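Local coordinates for protein ATP-dependent RNA helicase HrpB (Escherichia coli, PDB 6EUD) that hydrolyses ATP to ADP and phosphate as a DExH-box NTPase and RNA helicase that binds single-stranded RNA, at residues Ile686-Ala689 and Leu690-Leu693; Glu632-Gln635 and Leu636-Leu640. All coordinates share one frame; numbering follows the deposited sequence.

Two helices, met one after the other along the chain, make a worked example of local helical contacts on helices that also pack against each other. Interaction 2 comes first, within helix 631-646, and is complete before interaction 1 begins in helix 686-692. Each joins residues adjoining in sequence and closes a helical turn and no long loop, so the two follow in series, neither nesting nor crossing. Their centres lie about 10 Å apart because the helices pack together: Leu636 CD2 reaches Tyr687 O at 3.2 Å, and Glu632 CG approaches Tyr687 CD2 at 3.5 Å. This packing joins helix 686-692, within the HrpB C-terminal family region, to helix 631-646.

Interaction 1 (Ile686-Ala689 and Leu690-Leu693); sequences IYQA and LRGL
Ile686 and Leu690, one helical turn apart, lie on the buried, closely packed flank of this short helix. Ile686 O accepts a nearly straight bond from Leu690 N (3.0 Å, 176° at the hydrogen), while the methyl groups Ile686 CG2 and Leu690 CD1 stand 4.2 Å apart. The buried pair faces Trp629, and Leu690 also packs on Leu636 of helix 631-646. Ala689, likewise buried, is covered by Trp667 and His671.

The other flank is more polar and partly exposed. Arg691 N bonds to Tyr687 O, and the two side chains run alongside each other. With CG anti to the backbone nitrogen (chi1 -163°) and the chain extended as far as NE, Arg691 lays its CD beside the phenol, 3.7 Å from Tyr687 CE1. Ring and guanidinium planes are only 16° apart, but the approach is oblique; the charged end goes on to a salt bridge from NH2 to Asp703. A serine in place of Tyr687 would probably leave Arg691 CD without its aromatic neighbour and open a gap beside Leu636. Gln688 adds a looser touch, Gln688 NE2 to Arg691 CD at 4.0 Å.

Farther along, at solvent-exposed Gly692, the backbone N is shared between Gln688 O at 2.8 Å and, weakly, Ala689 O. The whole is typical of a short amphipathic alpha-helix, one flank packed into the protein and the other carrying polar side chains.

Interaction 2 (Glu632-Gln635 and Leu636-Leu640); sequences EAEQ and LRLRL
Glu632 begins the walk by offering its carbonyl to Leu636 N, at the usual i to i+4 spacing. The same oxygen accepts from a water, and the water accepts from Arg639 NH1 at 2.9 Å, in the guanidinium plane. A single solvent molecule thereby connects the backbone of one turn with a side chain two turns on.

Ala633 contributes its carbonyl to Arg637 N, while its methyl group turns away to pack on Ile686 of helix 686-692.

Glu634 carries the main side-chain contact. Its CG stands anti to the backbone nitrogen (chi1 173°), and a bend at chi2 (62°) swings the carboxylate round beside Arg637, whose own chain bends at chi3. The guanidinium grips it side-on with two nitrogens: Arg637 NH2 meets the syn lone pair of Glu634 OE2 at 2.7 Å, and Arg637 NE reaches Glu634 OE1 at 3.2 Å. The flat groups are twisted 43° apart, and NE approaches from out of the carboxylate plane. Leu638 crosses the Glu634 chain, its CG 3.6 Å from Glu634 OE2.

Gln635 closes the segment. Gln635 O accepts from Arg639 N at 2.7 Å, with Arg639 CG lying close against the same oxygen at 3.1 Å. Gln635 NE2 comes within 3.5 Å of Leu638 CD1, whereas OE1 accepts from Tyr722 N. Arg639 is likewise held from beyond the helix, its NE bonding to Leu706 O.

The chemistry implies a division of labour: the two-pronged salt bridge likely neutralises opposite charges within one turn, while Gln635 OE1 and Arg639 NE bond to backbone atoms of neighbouring chain segments.

Interaction 1 (Ile686-Ala689 and Leu690-Leu693)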
loop_
_atom_site.group_PDB
_atom_site.type_symbol
_atom_site.label_atom_id
_atom_site.label_comp_id
_atom_site.label_asym_id
_atom_site.label_seq_id
_atom_site.Cartn_x
_atom_site.Cartn_y
_atom_site.Cartn_z
ATOM N N ILE A 686 30.670 5.566 -26.250
ATOM C CA ILE A 686 29.720 4.867 -25.399
ATOM C C ILE A 686 30.401 3.862 -24.496
ATOM O O ILE A 686 29.993 3.690 -23.347
ATOM C CB ILE A 686 28.633 4.168 -26.261
ATOM C CG1 ILE A 686 27.780 5.227 -26.989
ATOM C CG2 ILE A 686 27.765 3.229 -25.426
ATOM C CD1 ILE A 686 27.133 6.235 -26.068
ATOM N N TYR A 687 31.438 3.209 -25.023
ATOM C CA TYR A 687 32.235 2.234 -24.277
ATOM C C TYR A 687 32.914 2.883 -23.091
ATOM O O TYR A 687 32.901 2.346 -21.995
ATOM C CB TYR A 687 33.302 1.601 -25.171
ATOM C CG TYR A 687 34.337 0.777 -24.423
ATOM C CD1 TYR A 687 35.538 1.350 -23.966
ATOM C CD2 TYR A 687 34.131 -0.577 -24.189
ATOM C CE1 TYR A 687 36.494 0.586 -23.270
ATOM C CE2 TYR A 687 35.075 -1.344 -23.526
ATOM C CZ TYR A 687 36.256 -0.761 -23.065
ATOM O OH TYR A 687 37.175 -1.537 -22.395
ATOM N N GLN A 688 33.536 4.031 -23.329
ATOM C CA GLN A 688 34.222 4.741 -22.267
ATOM C C GLN A 688 33.230 5.229 -21.212
ATOM O O GLN A 688 33.512 5.180 -20.016
ATOM C CB GLN A 688 35.013 5.909 -22.829
ATOM C CG GLN A 688 36.268 6.171 -22.035
ATOM C CD GLN A 688 37.183 4.956 -22.015
ATOM O OE1 GLN A 688 37.620 4.483 -23.066
ATOM N NE2 GLN A 688 37.457 4.431 -20.820
ATOM N N ALA A 689 32.066 5.686 -21.660
ATOM C CA ALA A 689 31.052 6.205 -20.745
ATOM C C ALA A 689 30.522 5.104 -19.832
ATOM O O ALA A 689 30.447 5.290 -18.621
ATOM C CB ALA A 689 29.908 6.852 -21.519
ATOM N N LEU A 690 30.155 3.964 -20.409
ATOM C CA LEU A 690 29.781 2.791 -19.615
ATOM C C LEU A 690 30.892 2.356 -18.654
ATOM O O LEU A 690 30.647 2.083 -17.480
ATOM C CB LEU A 690 29.413 1.633 -20.530
ATOM C CG LEU A 690 28.054 1.767 -21.212
ATOM C CD1 LEU A 690 27.830 0.584 -22.105
ATOM C CD2 LEU A 690 26.960 1.862 -20.162
ATOM N N ARG A 691 32.124 2.311 -19.151
ATOM C CA ARG A 691 33.259 1.900 -18.330
ATOM C C ARG A 691 33.484 2.914 -17.204
ATOM O O ARG A 691 34.009 2.577 -16.135
ATOM C CB ARG A 691 34.507 1.747 -19.203
ATOM C CG ARG A 691 35.618 0.970 -18.577
ATOM C CD ARG A 691 36.705 0.693 -19.587
ATOM N NE ARG A 691 37.666 -0.271 -19.060
ATOM C CZ ARG A 691 38.750 0.069 -18.373
ATOM N NH1 ARG A 691 39.004 1.351 -18.146
ATOM N NH2 ARG A 691 39.577 -0.865 -17.923
ATOM N N GLY A 692 33.060 4.154 -17.446
ATOM C CA GLY A 692 33.156 5.215 -16.462
ATOM C C GLY A 692 32.316 4.925 -15.234
ATOM O O GLY A 692 32.613 5.433 -14.151
ATOM N N LEU A 693 31.279 4.098 -15.391
ATOM C CA LEU A 693 30.435 3.667 -14.255
ATOM C C LEU A 693 31.203 2.864 -13.177
ATOM O O LEU A 693 30.704 2.692 -12.067
ATOM C CB LEU A 693 29.250 2.829 -14.760
ATOM C CG LEU A 693 28.242 3.617 -15.617
ATOM C CD1 LEU A 693 27.231 2.729 -16.338
ATOM C CD2 LEU A 693 27.521 4.612 -14.751
#

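Interaction 2 (Glu632-Gln635 and Leu636-Leu640)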
loop_
_atom_site.group_PDB
_atom_site.type_symbol
_atom_site.label_atom_id
_atom_site.label_comp_id
_atom_site.label_asym_id
_atom_site.label_seq_id
_atom_site.Cartn_x
_atom_site.Cartn_y
_atom_site.Cartn_z
ATOM N N GLU A 632 32.063 -3.343 -29.460
ATOM C CA GLU A 632 32.796 -3.259 -28.195
ATOM C C GLU A 632 31.966 -2.677 -27.031
ATOM O O GLU A 632 31.983 -3.215 -25.914
ATOM C CB GLU A 632 34.065 -2.431 -28.378
ATOM C CG GLU A 632 34.915 -2.374 -27.133
ATOM C CD GLU A 632 36.078 -1.426 -27.275
ATOM O OE1 GLU A 632 35.854 -0.256 -27.650
ATOM O OE2 GLU A 632 37.223 -1.865 -27.046
ATOM N N ALA A 633 31.255 -1.580 -27.291
ATOM C CA ALA A 633 30.366 -0.988 -26.285
ATOM C C ALA A 633 29.292 -1.967 -25.866
ATOM O O ALA A 633 29.039 -2.126 -24.683
ATOM C CB ALA A 633 29.718 0.301 -26.798
ATOM N N GLU A 634 28.670 -2.624 -26.837
ATOM C CA GLU A 634 27.602 -3.579 -26.560
ATOM C C GLU A 634 28.128 -4.778 -25.786
ATOM O O GLU A 634 27.492 -5.234 -24.843
ATOM C CB GLU A 634 26.930 -4.040 -27.869
ATOM C CG GLU A 634 25.903 -5.159 -27.697
ATOM C CD GLU A 634 24.718 -4.747 -26.803
ATOM O OE1 GLU A 634 24.479 -3.528 -26.639
ATOM O OE2 GLU A 634 24.016 -5.638 -26.276
ATOM N N GLN A 635 29.288 -5.292 -26.189
ATOM C CA GLN A 635 29.928 -6.402 -25.470
ATOM C C GLN A 635 30.240 -6.005 -24.022
ATOM O O GLN A 635 30.049 -6.800 -23.102
ATOM C CB GLN A 635 31.208 -6.854 -26.188
ATOM C CG GLN A 635 30.946 -7.819 -27.349
ATOM C CD GLN A 635 30.334 -9.118 -26.871
ATOM O OE1 GLN A 635 30.996 -9.929 -26.200
ATOM N NE2 GLN A 635 29.054 -9.309 -27.170
ATOM N N LEU A 636 30.694 -4.771 -23.821
ATOM C CA LEU A 636 30.907 -4.262 -22.478
ATOM C C LEU A 636 29.590 -4.282 -21.702
ATOM O O LEU A 636 29.519 -4.812 -20.592
ATOM C CB LEU A 636 31.495 -2.838 -22.506
ATOM C CG LEU A 636 31.677 -2.155 -21.132
ATOM C CD1 LEU A 636 32.626 -2.907 -20.202
ATOM C CD2 LEU A 636 32.158 -0.735 -21.294
ATOM N N ARG A 637 28.541 -3.740 -22.307
ATOM C CA ARG A 637 27.231 -3.740 -21.654
ATOM C C ARG A 637 26.823 -5.176 -21.286
ATOM O O ARG A 637 26.414 -5.417 -20.168
ATOM C CB ARG A 637 26.160 -3.087 -22.525
ATOM C CG ARG A 637 24.873 -2.803 -21.733
ATOM C CD ARG A 637 23.733 -2.332 -22.624
ATOM N NE ARG A 637 23.386 -3.351 -23.605
ATOM C CZ ARG A 637 22.462 -4.287 -23.422
ATOM N NH1 ARG A 637 21.765 -4.324 -22.294
ATOM N NH2 ARG A 637 22.227 -5.176 -24.376
ATOM N N LEU A 638 26.997 -6.120 -22.210
ATOM C CA LEU A 638 26.693 -7.517 -21.943
ATOM C C LEU A 638 27.615 -8.097 -20.847
ATOM O O LEU A 638 27.166 -8.867 -19.985
ATOM C CB LEU A 638 26.796 -8.326 -23.239
ATOM C CG LEU A 638 25.693 -8.056 -24.259
ATOM C CD1 LEU A 638 25.935 -8.747 -25.600
ATOM C CD2 LEU A 638 24.373 -8.506 -23.672
ATOM N N ARG A 639 28.894 -7.723 -20.855
ATOM C CA ARG A 639 29.801 -8.190 -19.805
ATOM C C ARG A 639 29.379 -7.685 -18.436
ATOM O O ARG A 639 29.510 -8.404 -17.435
ATOM C CB ARG A 639 31.232 -7.763 -20.108
ATOM C CG ARG A 639 31.827 -8.601 -21.234
ATOM C CD ARG A 639 33.016 -7.914 -21.888
ATOM N NE ARG A 639 34.103 -7.794 -20.923
ATOM C CZ ARG A 639 35.033 -6.856 -20.990
ATOM N NH1 ARG A 639 34.994 -5.958 -21.972
ATOM N NH2 ARG A 639 35.971 -6.792 -20.059
ATOM N N LEU A 640 28.866 -6.454 -18.384
ATOM C CA LEU A 640 28.338 -5.904 -17.129
ATOM C C LEU A 640 27.107 -6.686 -16.643
ATOM O O LEU A 640 26.960 -6.949 -15.447
ATOM C CB LEU A 640 28.003 -4.420 -17.294
ATOM C CG LEU A 640 29.277 -3.570 -17.355
ATOM C CD1 LEU A 640 28.966 -2.108 -17.733
ATOM C CD2 LEU A 640 30.026 -3.672 -16.015
HETATM O O HOH W 1 33.825 -5.152 -24.547
#